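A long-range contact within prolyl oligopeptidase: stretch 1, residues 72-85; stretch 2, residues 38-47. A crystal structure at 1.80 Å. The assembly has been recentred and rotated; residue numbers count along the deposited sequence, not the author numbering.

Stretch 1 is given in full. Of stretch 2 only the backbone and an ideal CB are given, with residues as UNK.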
# COMPACT_ATOMS: atom_id res chain seq x y z
N ALA A 72 0.20 3.90 38.47
CA ALA A 72 1.52 4.38 38.91
C ALA A 72 2.64 3.35 38.71
O ALA A 72 3.75 3.72 38.37
CB ALA A 72 1.45 4.79 40.37
N LYS A 73 2.35 2.08 38.97
CA LYS A 73 3.38 1.04 38.88
C LYS A 73 3.87 0.95 37.42
O LYS A 73 5.05 0.99 37.16
CB LYS A 73 2.90 -0.33 39.39
CG LYS A 73 3.79 -0.96 40.50
CD LYS A 73 3.29 -2.41 40.96
CE LYS A 73 4.48 -3.46 41.16
NZ LYS A 73 4.37 -4.73 40.31
N VAL A 74 2.93 0.88 36.48
CA VAL A 74 3.27 0.81 35.03
C VAL A 74 3.97 2.10 34.59
O VAL A 74 4.98 2.07 33.89
CB VAL A 74 2.00 0.51 34.17
CG1 VAL A 74 2.32 0.54 32.70
CG2 VAL A 74 1.40 -0.86 34.53
N ALA A 75 3.47 3.24 35.04
CA ALA A 75 4.05 4.52 34.68
C ALA A 75 5.51 4.57 35.12
O ALA A 75 6.34 5.03 34.39
CB ALA A 75 3.26 5.68 35.29
N ALA A 76 5.80 4.06 36.30
CA ALA A 76 7.16 4.11 36.86
C ALA A 76 8.08 3.19 36.05
O ALA A 76 9.21 3.55 35.76
CB ALA A 76 7.16 3.67 38.34
N TRP A 77 7.57 2.04 35.65
CA TRP A 77 8.36 1.08 34.87
C TRP A 77 8.64 1.68 33.49
O TRP A 77 9.78 1.62 33.02
CB TRP A 77 7.57 -0.22 34.72
CG TRP A 77 8.29 -1.34 34.06
CD1 TRP A 77 9.09 -2.25 34.64
CD2 TRP A 77 8.27 -1.64 32.67
NE1 TRP A 77 9.58 -3.12 33.68
CE2 TRP A 77 9.09 -2.75 32.47
CE3 TRP A 77 7.66 -1.06 31.55
CZ2 TRP A 77 9.29 -3.31 31.21
CZ3 TRP A 77 7.88 -1.61 30.30
CH2 TRP A 77 8.68 -2.71 30.15
N VAL A 78 7.60 2.24 32.87
CA VAL A 78 7.74 2.87 31.57
C VAL A 78 8.78 4.00 31.61
O VAL A 78 9.65 4.09 30.75
CB VAL A 78 6.37 3.38 31.03
CG1 VAL A 78 6.57 4.41 29.90
CG2 VAL A 78 5.54 2.21 30.54
N GLN A 79 8.72 4.85 32.64
CA GLN A 79 9.67 5.97 32.71
C GLN A 79 11.13 5.47 32.79
O GLN A 79 11.99 5.98 32.08
CB GLN A 79 9.31 6.87 33.92
CG GLN A 79 10.30 7.99 34.24
CD GLN A 79 9.68 9.08 35.15
OE1 GLN A 79 8.61 9.65 34.82
NE2 GLN A 79 10.34 9.38 36.28
N ALA A 80 11.37 4.47 33.65
CA ALA A 80 12.68 3.84 33.85
C ALA A 80 13.19 3.12 32.59
O ALA A 80 14.34 3.30 32.19
CB ALA A 80 12.66 2.87 35.08
N GLN A 81 12.35 2.34 31.91
CA GLN A 81 12.80 1.61 30.74
C GLN A 81 13.10 2.58 29.60
O GLN A 81 14.08 2.44 28.89
CB GLN A 81 11.73 0.61 30.26
CG GLN A 81 11.52 -0.59 31.19
CD GLN A 81 12.71 -1.55 31.28
OE1 GLN A 81 13.62 -1.50 30.44
NE2 GLN A 81 12.71 -2.44 32.29
N SER A 82 12.24 3.58 29.45
CA SER A 82 12.36 4.54 28.37
C SER A 82 13.65 5.32 28.52
O SER A 82 14.36 5.53 27.55
CB SER A 82 11.17 5.49 28.36
OG SER A 82 11.23 6.24 27.15
N ALA A 83 13.95 5.77 29.73
CA ALA A 83 15.17 6.53 29.96
C ALA A 83 16.41 5.66 29.79
O ALA A 83 17.42 6.10 29.21
CB ALA A 83 15.14 7.18 31.35
N TYR A 84 16.31 4.41 30.26
CA TYR A 84 17.39 3.43 30.14
C TYR A 84 17.71 3.17 28.66
O TYR A 84 18.87 3.09 28.26
CB TYR A 84 16.97 2.12 30.81
CG TYR A 84 18.02 1.06 30.81
CD1 TYR A 84 18.12 0.17 29.75
CD2 TYR A 84 18.93 0.93 31.86
CE1 TYR A 84 19.09 -0.83 29.73
CE2 TYR A 84 19.90 -0.06 31.85
CZ TYR A 84 19.97 -0.93 30.79
OH TYR A 84 20.93 -1.90 30.75
N THR A 85 16.69 3.01 27.85
CA THR A 85 16.92 2.74 26.45
C THR A 85 17.47 3.99 25.72
O THR A 85 18.36 3.89 24.86
CB THR A 85 15.64 2.30 25.82
OG1 THR A 85 15.30 1.00 26.34
CG2 THR A 85 15.80 2.11 24.34
N UNK A 38 24.97 -1.57 31.73
CA UNK A 38 24.51 -1.23 33.13
C UNK A 38 23.31 -2.06 33.45
O UNK A 38 22.65 -2.47 32.51
CB UNK A 38 24.17 0.25 33.29
N UNK A 39 23.00 -2.34 34.71
CA UNK A 39 21.91 -3.29 34.99
C UNK A 39 20.52 -2.76 34.57
O UNK A 39 20.21 -1.56 34.62
CB UNK A 39 21.90 -3.62 36.48
N UNK A 40 19.68 -3.68 34.10
CA UNK A 40 18.35 -3.31 33.67
C UNK A 40 17.54 -2.68 34.80
O UNK A 40 17.73 -3.06 35.96
CB UNK A 40 17.62 -4.54 33.12
N UNK A 41 16.59 -1.80 34.49
CA UNK A 41 15.61 -1.37 35.50
C UNK A 41 14.83 -2.57 36.01
O UNK A 41 14.74 -3.58 35.30
CB UNK A 41 14.65 -0.32 34.92
N UNK A 42 14.34 -2.47 37.24
CA UNK A 42 13.64 -3.58 37.85
C UNK A 42 12.35 -3.94 37.08
O UNK A 42 11.64 -3.10 36.57
CB UNK A 42 13.31 -3.24 39.31
N UNK A 43 12.06 -5.23 37.00
CA UNK A 43 10.73 -5.66 36.57
C UNK A 43 10.16 -6.58 37.65
O UNK A 43 10.23 -7.78 37.51
CB UNK A 43 10.78 -6.37 35.21
N UNK A 44 9.67 -6.03 38.76
CA UNK A 44 9.15 -6.87 39.86
C UNK A 44 8.11 -7.90 39.39
O UNK A 44 7.32 -7.62 38.50
CB UNK A 44 8.53 -5.98 40.94
N UNK A 45 8.15 -9.09 39.98
CA UNK A 45 7.21 -10.15 39.63
C UNK A 45 6.13 -10.24 40.70
O UNK A 45 6.43 -10.13 41.88
CB UNK A 45 7.93 -11.49 39.47
N UNK A 46 4.89 -10.41 40.28
CA UNK A 46 3.81 -10.78 41.17
C UNK A 46 3.53 -12.23 40.76
O UNK A 46 2.93 -12.47 39.72
CB UNK A 46 2.59 -9.86 41.05
N UNK A 47 4.01 -13.20 41.54
CA UNK A 47 3.89 -14.60 41.16
C UNK A 47 2.44 -14.99 40.85
O UNK A 47 1.52 -14.59 41.58
CB UNK A 47 4.44 -15.49 42.28

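Stretch 1 is a helix, and the extended segment 38-47 runs along the side that carries Lys73, Trp77, Ala80, Gln81 and Tyr84.

At position 38 the CA-to-CB bond points toward the helix, and the ideal CB lies 4.5 Å from Tyr84 CE2, so a compact apolar residue would suit. Tyr84 OH donates a short hydrogen bond to O of residue 38 (2.5 Å), which any residue could accept. The deposited Pro38 adds its ring beside the tyrosine, with CG 4.3 Å from Tyr84 CE2.

Position 39 points away into space free of stretch 1, and its phi/psi of -67/144° would admit many residues, proline included. It is Pro39, whose carbonyl O comes within 3.2 Å of Tyr84 CE2.

At position 40 the bond runs sideways, and the ideal CB is 4.9 Å from Tyr84 OH. A small residue would fit, as would a long or aromatic one able to turn back toward the tyrosine. Tyr40 does the latter: with chi1 in m, its CD1 reaches 3.8 Å from Tyr84 CE1, the two rings meeting obliquely with centroids 5.8 Å apart.

Position 41 faces the helix most intimately. Its ideal CB is 3.8 Å from Ala80 CB and 3.9 Å from Gln81 NE2, and the CA atoms of residues 41 and 80 are 6.2 Å apart. A compact apolar side chain is favoured; phi of -60° also permits proline. Pro41 packs CB against Ala80 CB (3.9 Å) and lays CD over one face of the Tyr84 ring, 3.8 Å from its centroid, in a CH-pi contact.

Position 42 points away, so side chains of many sizes are possible. It is Ala42, and its contribution is the backbone O, 3.3 Å from Trp77 CD1 at the edge of the indole.

At position 43 the ideal CB, directed sideways, lies 3.8 Å from Trp77 NE1, a donor. A short side chain bearing an acceptor, such as serine, threonine or aspartate, would answer it. Ser43, with chi1 in m, accepts a nearly linear hydrogen bond from Trp77 NE1 to OG (2.9 Å, 176°).

Position 44 has its ideal CB 4.4 Å from Lys73 NZ; acidic or polar residues would suit, and phi of -53° allows proline. Pro44 leaves CB 4.3 Å from Lys73 NZ.

Position 45 points away into space free of stretch 1, so polar or long residues fit; it is Gln45. Position 46 turns toward Lys73, where acidic, polar or aliphatic residues are plausible; Val46 brings CG2 to 4.1 Å from Lys73 NZ. At position 47 stretch 1 sets no constraint, and phi of -54° permits proline among others; it is Pro47.

Stretch 2, residues 38-47: PPYPASPQVP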
# COMPACT_ATOMS: atom_id res chain seq x y z
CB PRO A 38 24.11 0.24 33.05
CG PRO A 38 24.17 0.61 31.60
CD PRO A 38 24.48 -0.59 30.75
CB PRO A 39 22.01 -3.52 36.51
CG PRO A 39 22.99 -2.50 37.03
CD PRO A 39 23.64 -1.77 35.92
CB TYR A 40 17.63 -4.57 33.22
CG TYR A 40 18.17 -5.16 31.95
CD1 TYR A 40 18.29 -4.38 30.81
CD2 TYR A 40 18.57 -6.49 31.88
CE1 TYR A 40 18.76 -4.89 29.63
CE2 TYR A 40 19.03 -7.01 30.68
CZ TYR A 40 19.13 -6.18 29.56
OH TYR A 40 19.58 -6.66 28.33
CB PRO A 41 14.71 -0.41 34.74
CG PRO A 41 15.57 0.05 33.57
CD PRO A 41 16.29 -1.21 33.17
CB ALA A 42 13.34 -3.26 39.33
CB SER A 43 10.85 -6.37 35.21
OG SER A 43 11.23 -5.41 34.21
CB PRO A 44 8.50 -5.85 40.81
CG PRO A 44 9.23 -4.54 40.51
CD PRO A 44 9.50 -4.60 39.05
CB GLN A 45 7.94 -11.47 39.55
CG GLN A 45 8.89 -11.48 38.43
CD GLN A 45 9.64 -12.78 38.30
OE1 GLN A 45 9.04 -13.85 38.30
NE2 GLN A 45 10.95 -12.70 38.18
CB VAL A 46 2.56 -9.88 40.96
CG1 VAL A 46 1.37 -10.36 41.83
CG2 VAL A 46 2.88 -8.38 41.26
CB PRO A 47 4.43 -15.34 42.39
CG PRO A 47 5.40 -14.40 42.97
CD PRO A 47 4.79 -13.03 42.79
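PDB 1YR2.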